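PDB 4Z8T: AvrRxo1-ORF1 from Xanthomonas oryzae pv. oryzicola, which is a type III effector with a polynucleotide kinase domain, probably phosphorylating a small-molecule or nucleotide substrate, and forms a complex with its interactor AvrRxo1-ORF2. Local coordinates for residues A[7-13]-A[22-26]; A[43-48]-A[133-137]; A[207-213]-A[326-332]. All blocks are in the same frame, centred on the assembly; numbering follows the deposited sequence.

Contact 1 of 3, residues A[7-13]-A[22-26]; sequences DEIYGLG and RWEYL
Residues 7-9 are helical, and residues 11-13 run on as loop past the helical segment 22-26; the CA atoms of G11 and L26 are 7.3 Å apart. R22 is the polar hub. Its chi1 to chi3 (141°, 128°, 121°) all lie between wells, a non-rotameric course that carries the guanidinium to D7 and E8. NH1 of R22 meets OE2 of E8 at 2.8 Å, a salt bridge with a weak hydrogen bond, while OD2 of D7 (chi1 p) lies over the guanidinium face, 3.3 Å from NE of R22, paired by charge alone. L26 (m, t) packs alongside, its CD1 3.5 Å from CB of D7 and its CD2 4.4 Å from CA of G11. Y25, chi1 t, donates from OH to O of L12 at 2.5 Å. G13, at phi 97° and psi -157°, adopts a conformation any CB would jam. In this mixed helix-loop-helix packing near the N terminus, the charge of buried D7 is offset by R22, while the tyrosine hydroxyl ties down a loop carbonyl.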
loop_
_atom_site.group_PDB
_atom_site.type_symbol
_atom_site.label_atom_id
_atom_site.label_comp_id
_atom_site.label_asym_id
_atom_site.label_seq_id
_atom_site.Cartn_x
_atom_site.Cartn_y
_atom_site.Cartn_z
ATOM N N ASP A 7 -37.766 -7.705 -17.480
ATOM C CA ASP A 7 -38.849 -7.626 -16.513
ATOM C C ASP A 7 -39.891 -6.616 -16.982
ATOM O O ASP A 7 -41.088 -6.794 -16.750
ATOM C CB ASP A 7 -38.333 -7.303 -15.106
ATOM C CG ASP A 7 -37.469 -6.055 -15.057
ATOM O OD1 ASP A 7 -36.985 -5.596 -16.112
ATOM O OD2 ASP A 7 -37.257 -5.540 -13.936
ATOM N N GLU A 8 -39.432 -5.575 -17.666
ATOM C CA GLU A 8 -40.339 -4.575 -18.230
ATOM C C GLU A 8 -41.003 -5.062 -19.522
ATOM O O GLU A 8 -42.189 -4.815 -19.747
ATOM C CB GLU A 8 -39.600 -3.253 -18.462
ATOM C CG GLU A 8 -39.235 -2.522 -17.171
ATOM C CD GLU A 8 -37.768 -2.121 -17.103
ATOM O OE1 GLU A 8 -37.306 -1.363 -17.985
ATOM O OE2 GLU A 8 -37.074 -2.569 -16.161
ATOM N N ILE A 9 -40.239 -5.755 -20.361
ATOM C CA ILE A 9 -40.748 -6.284 -21.628
ATOM C C ILE A 9 -41.796 -7.381 -21.416
ATOM O O ILE A 9 -42.834 -7.409 -22.091
ATOM C CB ILE A 9 -39.591 -6.843 -22.498
ATOM C CG1 ILE A 9 -38.643 -5.716 -22.919
ATOM C CG2 ILE A 9 -40.122 -7.600 -23.717
ATOM C CD1 ILE A 9 -37.358 -6.190 -23.580
ATOM N N TYR A 10 -41.529 -8.289 -20.481
ATOM C CA TYR A 10 -42.391 -9.456 -20.310
ATOM C C TYR A 10 -43.315 -9.370 -19.097
ATOM O O TYR A 10 -44.156 -10.245 -18.887
ATOM C CB TYR A 10 -41.557 -10.743 -20.301
ATOM C CG TYR A 10 -40.862 -10.977 -21.625
ATOM C CD1 TYR A 10 -41.577 -11.377 -22.747
ATOM C CD2 TYR A 10 -39.497 -10.778 -21.760
ATOM C CE1 TYR A 10 -40.943 -11.576 -23.962
ATOM C CE2 TYR A 10 -38.861 -10.979 -22.964
ATOM C CZ TYR A 10 -39.592 -11.377 -24.061
ATOM O OH TYR A 10 -38.951 -11.568 -25.257
ATOM N N GLY A 11 -43.170 -8.309 -18.312
ATOM C CA GLY A 11 -44.063 -8.092 -17.187
ATOM C C GLY A 11 -45.429 -7.648 -17.677
ATOM O O GLY A 11 -45.544 -7.046 -18.751
ATOM N N LEU A 12 -46.464 -7.941 -16.898
ATOM C CA LEU A 12 -47.823 -7.566 -17.275
ATOM C C LEU A 12 -48.360 -6.418 -16.437
ATOM O O LEU A 12 -48.412 -6.509 -15.212
ATOM C CB LEU A 12 -48.768 -8.762 -17.160
ATOM C CG LEU A 12 -48.660 -9.800 -18.272
ATOM C CD1 LEU A 12 -49.608 -10.966 -18.021
ATOM C CD2 LEU A 12 -48.929 -9.153 -19.625
ATOM N N GLY A 13 -48.745 -5.335 -17.110
ATOM C CA GLY A 13 -49.514 -4.274 -16.485
ATOM C C GLY A 13 -48.757 -3.059 -15.981
ATOM O O GLY A 13 -47.660 -2.737 -16.448
ATOM N N ARG A 22 -41.691 -3.535 -6.869
ATOM C CA ARG A 22 -41.576 -4.102 -8.195
ATOM C C ARG A 22 -41.110 -5.550 -8.079
ATOM O O ARG A 22 -41.241 -6.321 -9.029
ATOM C CB ARG A 22 -40.590 -3.296 -9.041
ATOM C CG ARG A 22 -39.699 -4.144 -9.934
ATOM C CD ARG A 22 -39.741 -3.662 -11.375
ATOM N NE ARG A 22 -38.419 -3.286 -11.866
ATOM C CZ ARG A 22 -38.206 -2.563 -12.960
ATOM N NH1 ARG A 22 -36.968 -2.268 -13.332
ATOM N NH2 ARG A 22 -39.231 -2.135 -13.684
ATOM N N TRP A 23 -40.568 -5.929 -6.919
ATOM C CA TRP A 23 -40.149 -7.313 -6.751
ATOM C C TRP A 23 -41.307 -8.252 -6.395
ATOM O O TRP A 23 -41.547 -9.195 -7.134
ATOM C CB TRP A 23 -38.916 -7.434 -5.842
ATOM C CG TRP A 23 -37.699 -6.834 -6.516
ATOM C CD1 TRP A 23 -37.352 -5.514 -6.551
ATOM C CD2 TRP A 23 -36.705 -7.528 -7.291
ATOM N NE1 TRP A 23 -36.200 -5.342 -7.283
ATOM C CE2 TRP A 23 -35.782 -6.561 -7.748
ATOM C CE3 TRP A 23 -36.501 -8.869 -7.634
ATOM C CZ2 TRP A 23 -34.673 -6.896 -8.530
ATOM C CZ3 TRP A 23 -35.398 -9.199 -8.412
ATOM C CH2 TRP A 23 -34.499 -8.217 -8.850
ATOM N N GLU A 24 -42.050 -7.975 -5.323
ATOM C CA GLU A 24 -43.238 -8.771 -4.981
ATOM C C GLU A 24 -44.235 -8.877 -6.131
ATOM O O GLU A 24 -44.873 -9.914 -6.320
ATOM C CB GLU A 24 -43.959 -8.181 -3.773
ATOM C CG GLU A 24 -43.389 -8.579 -2.431
ATOM C CD GLU A 24 -43.806 -7.615 -1.342
ATOM O OE1 GLU A 24 -43.859 -6.398 -1.626
ATOM O OE2 GLU A 24 -44.091 -8.068 -0.214
ATOM N N TYR A 25 -44.380 -7.787 -6.878
ATOM C CA TYR A 25 -45.231 -7.771 -8.057
ATOM C C TYR A 25 -44.737 -8.826 -9.027
ATOM O O TYR A 25 -45.501 -9.676 -9.486
ATOM C CB TYR A 25 -45.173 -6.400 -8.729
ATOM C CG TYR A 25 -46.180 -6.210 -9.840
ATOM C CD1 TYR A 25 -47.441 -5.695 -9.573
ATOM C CD2 TYR A 25 -45.869 -6.536 -11.156
ATOM C CE1 TYR A 25 -48.368 -5.512 -10.580
ATOM C CE2 TYR A 25 -46.792 -6.356 -12.173
ATOM C CZ TYR A 25 -48.039 -5.844 -11.877
ATOM O OH TYR A 25 -48.963 -5.663 -12.880
ATOM N N LEU A 26 -43.443 -8.767 -9.323
ATOM C CA LEU A 26 -42.820 -9.719 -10.231
ATOM C C LEU A 26 -42.430 -11.021 -9.535
ATOM O O LEU A 26 -42.249 -12.041 -10.196
ATOM C CB LEU A 26 -41.622 -9.087 -10.943
ATOM C CG LEU A 26 -42.039 -8.031 -11.971
ATOM C CD1 LEU A 26 -40.842 -7.453 -12.686
ATOM C CD2 LEU A 26 -43.023 -8.612 -12.977
#

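Contact 2 of 3, residues A[43-48]-A[133-137]; sequences LLDQAR and LADRF
The axes of segments 43-48 and 133-137, on helices 34-60 and 123-141, come within 10.4 Å at a crossing angle of -49°; the closest CA pair, L44 and F137, is 6.4 Å apart. L44 (m, t) is the main bump from the first helix. It enters the hollow between L133, R136 and F137, with CD2 of L44 3.5 Å from O of L133 and 3.9 Å from CB of F137, and CD1 of L44 3.6 Å from CG of R136. In return F137, chi1 t, lays its ring against the A47 to R48 turn. A47 is small enough to let it in: its CB sits over the ring face, 3.9 Å from the centroid, a CH-pi contact. This is apolar helix-helix packing within a fold related to the P-loop Zeta toxin kinases, as the family assignment suggests, and F107 extends it by touching L43, A47 and L133. Toward the N-terminal ends of both segments, L43 CD1 meets L133 CD1 at 4.2 Å. R48, nearly extended, spans the more exposed rim near R136: NH2 of R48 donates to O of R136 at 3.3 Å, and a water accepts from NE of R48 (2.6 Å) and donates to O of F137 (2.7 Å). NH2 of R48 also lies 3.5 Å from NH2 of R136, over that guanidinium's face, two like charges close together.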
loop_
_atom_site.group_PDB
_atom_site.type_symbol
_atom_site.label_atom_id
_atom_site.label_comp_id
_atom_site.label_asym_id
_atom_site.label_seq_id
_atom_site.Cartn_x
_atom_site.Cartn_y
_atom_site.Cartn_z
ATOM N N LEU A 43 -36.887 -23.329 -16.937
ATOM C CA LEU A 43 -35.553 -23.094 -16.395
ATOM C C LEU A 43 -35.445 -23.518 -14.932
ATOM O O LEU A 43 -34.403 -24.045 -14.517
ATOM C CB LEU A 43 -35.143 -21.634 -16.574
ATOM C CG LEU A 43 -35.099 -21.185 -18.037
ATOM C CD1 LEU A 43 -34.615 -19.752 -18.117
ATOM C CD2 LEU A 43 -34.207 -22.079 -18.854
ATOM N N LEU A 44 -36.507 -23.301 -14.159
ATOM C CA LEU A 44 -36.488 -23.694 -12.748
ATOM C C LEU A 44 -36.508 -25.206 -12.619
ATOM O O LEU A 44 -35.854 -25.765 -11.736
ATOM C CB LEU A 44 -37.656 -23.072 -11.977
ATOM C CG LEU A 44 -37.529 -21.572 -11.724
ATOM C CD1 LEU A 44 -38.806 -20.977 -11.165
ATOM C CD2 LEU A 44 -36.358 -21.292 -10.777
ATOM N N ASP A 45 -37.244 -25.878 -13.504
ATOM C CA ASP A 45 -37.258 -27.338 -13.490
ATOM C C ASP A 45 -35.870 -27.892 -13.768
ATOM O O ASP A 45 -35.427 -28.847 -13.117
ATOM C CB ASP A 45 -38.247 -27.893 -14.523
ATOM C CG ASP A 45 -39.692 -27.717 -14.106
ATOM O OD1 ASP A 45 -39.957 -27.508 -12.905
ATOM O OD2 ASP A 45 -40.574 -27.804 -14.986
ATOM N N GLN A 46 -35.182 -27.289 -14.733
ATOM C CA GLN A 46 -33.847 -27.744 -15.095
ATOM C C GLN A 46 -32.873 -27.552 -13.931
ATOM O O GLN A 46 -32.115 -28.460 -13.581
ATOM C CB GLN A 46 -33.341 -26.988 -16.325
ATOM C CG GLN A 46 -34.083 -27.341 -17.611
ATOM C CD GLN A 46 -33.610 -26.526 -18.808
ATOM O OE1 GLN A 46 -32.729 -25.665 -18.689
ATOM N NE2 GLN A 46 -34.190 -26.799 -19.972
ATOM N N ALA A 47 -32.905 -26.363 -13.347
ATOM C CA ALA A 47 -32.005 -26.018 -12.244
ATOM C C ALA A 47 -32.265 -26.921 -11.046
ATOM O O ALA A 47 -31.334 -27.397 -10.376
ATOM C CB ALA A 47 -32.192 -24.554 -11.864
ATOM N N ARG A 48 -33.539 -27.169 -10.770
ATOM C CA ARG A 48 -33.898 -28.037 -9.654
ATOM C C ARG A 48 -33.431 -29.466 -9.870
ATOM O O ARG A 48 -32.962 -30.124 -8.936
ATOM C CB ARG A 48 -35.405 -27.954 -9.389
ATOM C CG ARG A 48 -35.770 -26.629 -8.743
ATOM C CD ARG A 48 -37.262 -26.356 -8.695
ATOM N NE ARG A 48 -37.508 -25.073 -8.031
ATOM C CZ ARG A 48 -38.590 -24.314 -8.192
ATOM N NH1 ARG A 48 -39.569 -24.682 -9.011
ATOM N NH2 ARG A 48 -38.687 -23.172 -7.521
ATOM N N LEU A 133 -35.465 -15.365 -10.717
ATOM C CA LEU A 133 -35.430 -16.817 -10.833
ATOM C C LEU A 133 -34.521 -17.449 -9.783
ATOM O O LEU A 133 -34.844 -18.503 -9.247
ATOM C CB LEU A 133 -34.997 -17.250 -12.233
ATOM C CG LEU A 133 -36.017 -17.011 -13.342
ATOM C CD1 LEU A 133 -35.537 -17.640 -14.636
ATOM C CD2 LEU A 133 -37.396 -17.566 -12.958
ATOM N N ALA A 134 -33.385 -16.817 -9.495
ATOM C CA ALA A 134 -32.465 -17.376 -8.510
ATOM C C ALA A 134 -33.115 -17.413 -7.137
ATOM O O ALA A 134 -32.900 -18.352 -6.359
ATOM C CB ALA A 134 -31.164 -16.576 -8.465
ATOM N N ASP A 135 -33.916 -16.395 -6.838
ATOM C CA ASP A 135 -34.565 -16.320 -5.534
ATOM C C ASP A 135 -35.668 -17.355 -5.412
ATOM O O ASP A 135 -35.870 -17.948 -4.346
ATOM C CB ASP A 135 -35.112 -14.916 -5.292
ATOM C CG ASP A 135 -34.019 -13.902 -5.096
ATOM O OD1 ASP A 135 -32.890 -14.305 -4.745
ATOM O OD2 ASP A 135 -34.290 -12.695 -5.282
ATOM N N ARG A 136 -36.391 -17.584 -6.502
ATOM C CA ARG A 136 -37.380 -18.644 -6.499
ATOM C C ARG A 136 -36.696 -20.004 -6.386
ATOM O O ARG A 136 -37.171 -20.896 -5.683
ATOM C CB ARG A 136 -38.250 -18.568 -7.756
ATOM C CG ARG A 136 -39.242 -19.693 -7.852
ATOM C CD ARG A 136 -40.653 -19.219 -8.191
ATOM N NE ARG A 136 -41.422 -20.308 -8.787
ATOM C CZ ARG A 136 -41.876 -21.360 -8.112
ATOM N NH1 ARG A 136 -42.554 -22.306 -8.743
ATOM N NH2 ARG A 136 -41.655 -21.471 -6.808
ATOM N N PHE A 137 -35.554 -20.139 -7.056
ATOM C CA PHE A 137 -34.788 -21.379 -7.036
ATOM C C PHE A 137 -34.300 -21.647 -5.607
ATOM O O PHE A 137 -34.497 -22.739 -5.066
ATOM C CB PHE A 137 -33.634 -21.262 -8.048
ATOM C CG PHE A 137 -32.682 -22.429 -8.065
ATOM C CD1 PHE A 137 -33.133 -23.739 -8.098
ATOM C CD2 PHE A 137 -31.315 -22.199 -8.092
ATOM C CE1 PHE A 137 -32.236 -24.798 -8.130
ATOM C CE2 PHE A 137 -30.412 -23.252 -8.134
ATOM C CZ PHE A 137 -30.871 -24.551 -8.155
HETATM O O HOH W 1 -36.002 -24.762 -5.953
#

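Contact 3 of 3, residues A[207-213]-A[326-332]; sequences RPPYPVV and LAAHSEL
This buried contact is a loop-to-helix junction, where the lead-in to helix 210-222 runs along the C-terminal end of helix 322-331. The lead-in is extended, with psi 78° at R207, 162° at P208 and 168° at P209, and P209 occupies the N-cap position before the helix that starts at Y210. CA atoms of R207 and S330, and of P209 and A327, are each 5.0 Å apart. R207 (chi1 m, chi2 t, chi3 m) has the length and the planar donor group to reach carbonyls at the end of the helix: NH1 of R207 donates to O of H329 and to O of L332, both at 2.9 Å, and NH2 to O of L332 at 3.1 Å. S330, chi1 t, donates from OG to O of R207 at 2.7 Å, so a small hydroxyl pins the extended backbone. A water bridges O of P208 (3.0 Å) and O of L326 (2.8 Å), a carbonyl pair with no donor between them. L326 supplies the apolar end, its CD2 3.6 Å from O of P208 and 4.0 Å from CG2 of V213. NE2 of H329, 3.4 Å from CD of R207, donates to O of R199. W97 of the AvrRxo1-ORF2 chain packs on P209 and S330. An arginine donating to a carbonyl near a helix's end and another just past it here joins C-terminal helix 322-331 to the lead-in of helix 210-222, within what is probably a P-loop kinase fold.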
loop_
_atom_site.group_PDB
_atom_site.type_symbol
_atom_site.label_atom_id
_atom_site.label_comp_id
_atom_site.label_asym_id
_atom_site.label_seq_id
_atom_site.Cartn_x
_atom_site.Cartn_y
_atom_site.Cartn_z
ATOM N N ARG A 207 -19.387 -10.604 -17.625
ATOM C CA ARG A 207 -18.406 -9.576 -17.969
ATOM C C ARG A 207 -18.891 -8.214 -17.488
ATOM O O ARG A 207 -19.386 -7.412 -18.273
ATOM C CB ARG A 207 -18.202 -9.540 -19.489
ATOM C CG ARG A 207 -17.633 -10.830 -20.064
ATOM C CD ARG A 207 -17.842 -10.920 -21.573
ATOM N NE ARG A 207 -19.213 -11.304 -21.912
ATOM C CZ ARG A 207 -20.081 -10.507 -22.526
ATOM N NH1 ARG A 207 -19.730 -9.273 -22.857
ATOM N NH2 ARG A 207 -21.306 -10.939 -22.803
ATOM N N PRO A 208 -18.763 -7.945 -16.188
ATOM C CA PRO A 208 -19.267 -6.679 -15.650
ATOM C C PRO A 208 -18.336 -5.515 -15.925
ATOM O O PRO A 208 -17.154 -5.724 -16.246
ATOM C CB PRO A 208 -19.323 -6.940 -14.139
ATOM C CG PRO A 208 -18.303 -7.995 -13.900
ATOM C CD PRO A 208 -18.306 -8.861 -15.125
ATOM N N PRO A 209 -18.862 -4.290 -15.804
ATOM C CA PRO A 209 -18.040 -3.087 -15.945
ATOM C C PRO A 209 -17.174 -2.860 -14.708
ATOM O O PRO A 209 -17.370 -3.528 -13.671
ATOM C CB PRO A 209 -19.080 -1.973 -16.088
ATOM C CG PRO A 209 -20.263 -2.474 -15.328
ATOM C CD PRO A 209 -20.285 -3.963 -15.585
ATOM N N TYR A 210 -16.222 -1.938 -14.829
ATOM C CA TYR A 210 -15.264 -1.667 -13.770
ATOM C C TYR A 210 -15.861 -1.440 -12.367
ATOM O O TYR A 210 -15.356 -2.017 -11.400
ATOM C CB TYR A 210 -14.345 -0.491 -14.154
ATOM C CG TYR A 210 -13.206 -0.275 -13.180
ATOM C CD1 TYR A 210 -13.384 0.479 -12.032
ATOM C CD2 TYR A 210 -11.954 -0.816 -13.420
ATOM C CE1 TYR A 210 -12.365 0.665 -11.132
ATOM C CE2 TYR A 210 -10.915 -0.625 -12.521
ATOM C CZ TYR A 210 -11.133 0.117 -11.384
ATOM O OH TYR A 210 -10.114 0.320 -10.480
ATOM N N PRO A 211 -16.882 -0.567 -12.231
ATOM C CA PRO A 211 -17.354 -0.288 -10.871
ATOM C C PRO A 211 -17.835 -1.534 -10.113
ATOM O O PRO A 211 -17.702 -1.601 -8.884
ATOM C CB PRO A 211 -18.529 0.672 -11.096
ATOM C CG PRO A 211 -18.210 1.341 -12.395
ATOM C CD PRO A 211 -17.604 0.244 -13.232
ATOM N N VAL A 212 -18.390 -2.501 -10.829
ATOM C CA VAL A 212 -18.830 -3.744 -10.201
ATOM C C VAL A 212 -17.649 -4.503 -9.601
ATOM O O VAL A 212 -17.714 -5.015 -8.482
ATOM C CB VAL A 212 -19.555 -4.624 -11.232
ATOM C CG1 VAL A 212 -19.842 -6.033 -10.678
ATOM C CG2 VAL A 212 -20.859 -3.939 -11.673
ATOM N N VAL A 213 -16.566 -4.591 -10.359
ATOM C CA VAL A 213 -15.399 -5.346 -9.909
ATOM C C VAL A 213 -14.665 -4.623 -8.777
ATOM O O VAL A 213 -14.239 -5.242 -7.791
ATOM C CB VAL A 213 -14.462 -5.628 -11.100
ATOM C CG1 VAL A 213 -13.304 -6.531 -10.669
ATOM C CG2 VAL A 213 -15.258 -6.289 -12.227
ATOM N N LEU A 326 -13.030 -2.479 -19.634
ATOM C CA LEU A 326 -14.110 -3.316 -19.118
ATOM C C LEU A 326 -15.486 -2.848 -19.603
ATOM O O LEU A 326 -16.396 -3.659 -19.763
ATOM C CB LEU A 326 -14.082 -3.392 -17.584
ATOM C CG LEU A 326 -13.305 -4.586 -17.032
ATOM C CD1 LEU A 326 -11.801 -4.388 -17.140
ATOM C CD2 LEU A 326 -13.713 -4.835 -15.580
ATOM N N ALA A 327 -15.629 -1.548 -19.849
ATOM C CA ALA A 327 -16.906 -1.013 -20.318
ATOM C C ALA A 327 -17.203 -1.554 -21.709
ATOM O O ALA A 327 -18.300 -2.043 -21.979
ATOM C CB ALA A 327 -16.877 0.509 -20.324
ATOM N N ALA A 328 -16.214 -1.473 -22.586
ATOM C CA ALA A 328 -16.358 -1.978 -23.949
ATOM C C ALA A 328 -16.584 -3.487 -23.965
ATOM O O ALA A 328 -17.421 -3.995 -24.707
ATOM C CB ALA A 328 -15.134 -1.611 -24.780
ATOM N N HIS A 329 -15.835 -4.202 -23.131
ATOM C CA HIS A 329 -15.925 -5.653 -23.070
ATOM C C HIS A 329 -17.281 -6.094 -22.545
ATOM O O HIS A 329 -17.805 -7.131 -22.946
ATOM C CB HIS A 329 -14.829 -6.201 -22.154
ATOM C CG HIS A 329 -14.685 -7.688 -22.216
ATOM N ND1 HIS A 329 -14.328 -8.348 -23.369
ATOM C CD2 HIS A 329 -14.843 -8.638 -21.263
ATOM C CE1 HIS A 329 -14.280 -9.647 -23.127
ATOM N NE2 HIS A 329 -14.581 -9.848 -21.859
ATOM N N SER A 330 -17.838 -5.308 -21.635
ATOM C CA SER A 330 -19.104 -5.648 -21.010
ATOM C C SER A 330 -20.263 -5.476 -21.982
ATOM O O SER A 330 -21.273 -6.184 -21.896
ATOM C CB SER A 330 -19.326 -4.768 -19.786
ATOM O OG SER A 330 -20.533 -5.130 -19.152
ATOM N N GLU A 331 -20.100 -4.536 -22.908
ATOM C CA GLU A 331 -21.157 -4.179 -23.857
ATOM C C GLU A 331 -21.340 -5.203 -24.976
ATOM O O GLU A 331 -22.354 -5.185 -25.679
ATOM C CB GLU A 331 -20.888 -2.794 -24.451
ATOM C CG GLU A 331 -21.189 -1.645 -23.495
ATOM C CD GLU A 331 -20.582 -0.332 -23.953
ATOM O OE1 GLU A 331 -20.180 -0.235 -25.137
ATOM O OE2 GLU A 331 -20.495 0.602 -23.127
ATOM N N LEU A 332 -20.365 -6.090 -25.150
ATOM C CA LEU A 332 -20.496 -7.164 -26.127
ATOM C C LEU A 332 -21.639 -8.113 -25.768
ATOM O O LEU A 332 -21.854 -8.439 -24.598
ATOM C CB LEU A 332 -19.196 -7.959 -26.221
ATOM C CG LEU A 332 -17.963 -7.164 -26.638
ATOM C CD1 LEU A 332 -16.725 -8.048 -26.649
ATOM C CD2 LEU A 332 -18.195 -6.550 -28.005
HETATM O O HOH W 2 -16.085 -6.342 -18.929
#

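Overall arrangement
Contact 3 is the most buried of the three, whereas contacts 1 and 2 are only partly so, and contact 1 lies farthest from the chain's centre, about 25 Å from it. They share no helix pair, but contacts 1 and 2 are neighbours, centres about 18 Å apart, and helix 123-141, one side of contact 2, also touches D7 and W23 of contact 1. Contact 3 stands about 26 Å, centre to centre, from each. Contact 1 combines a salt-bridge network with a hydroxyl-carbonyl bond and leucine packing, contact 2 interlocks apolar side chains behind a polar rim, and contact 3 relies on arginine and serine bonds to backbone carbonyls. AvrRxo1-ORF2 packs on contacting residues of contact 3, but in contacts 1 and 2 meets flanking W23 and D135.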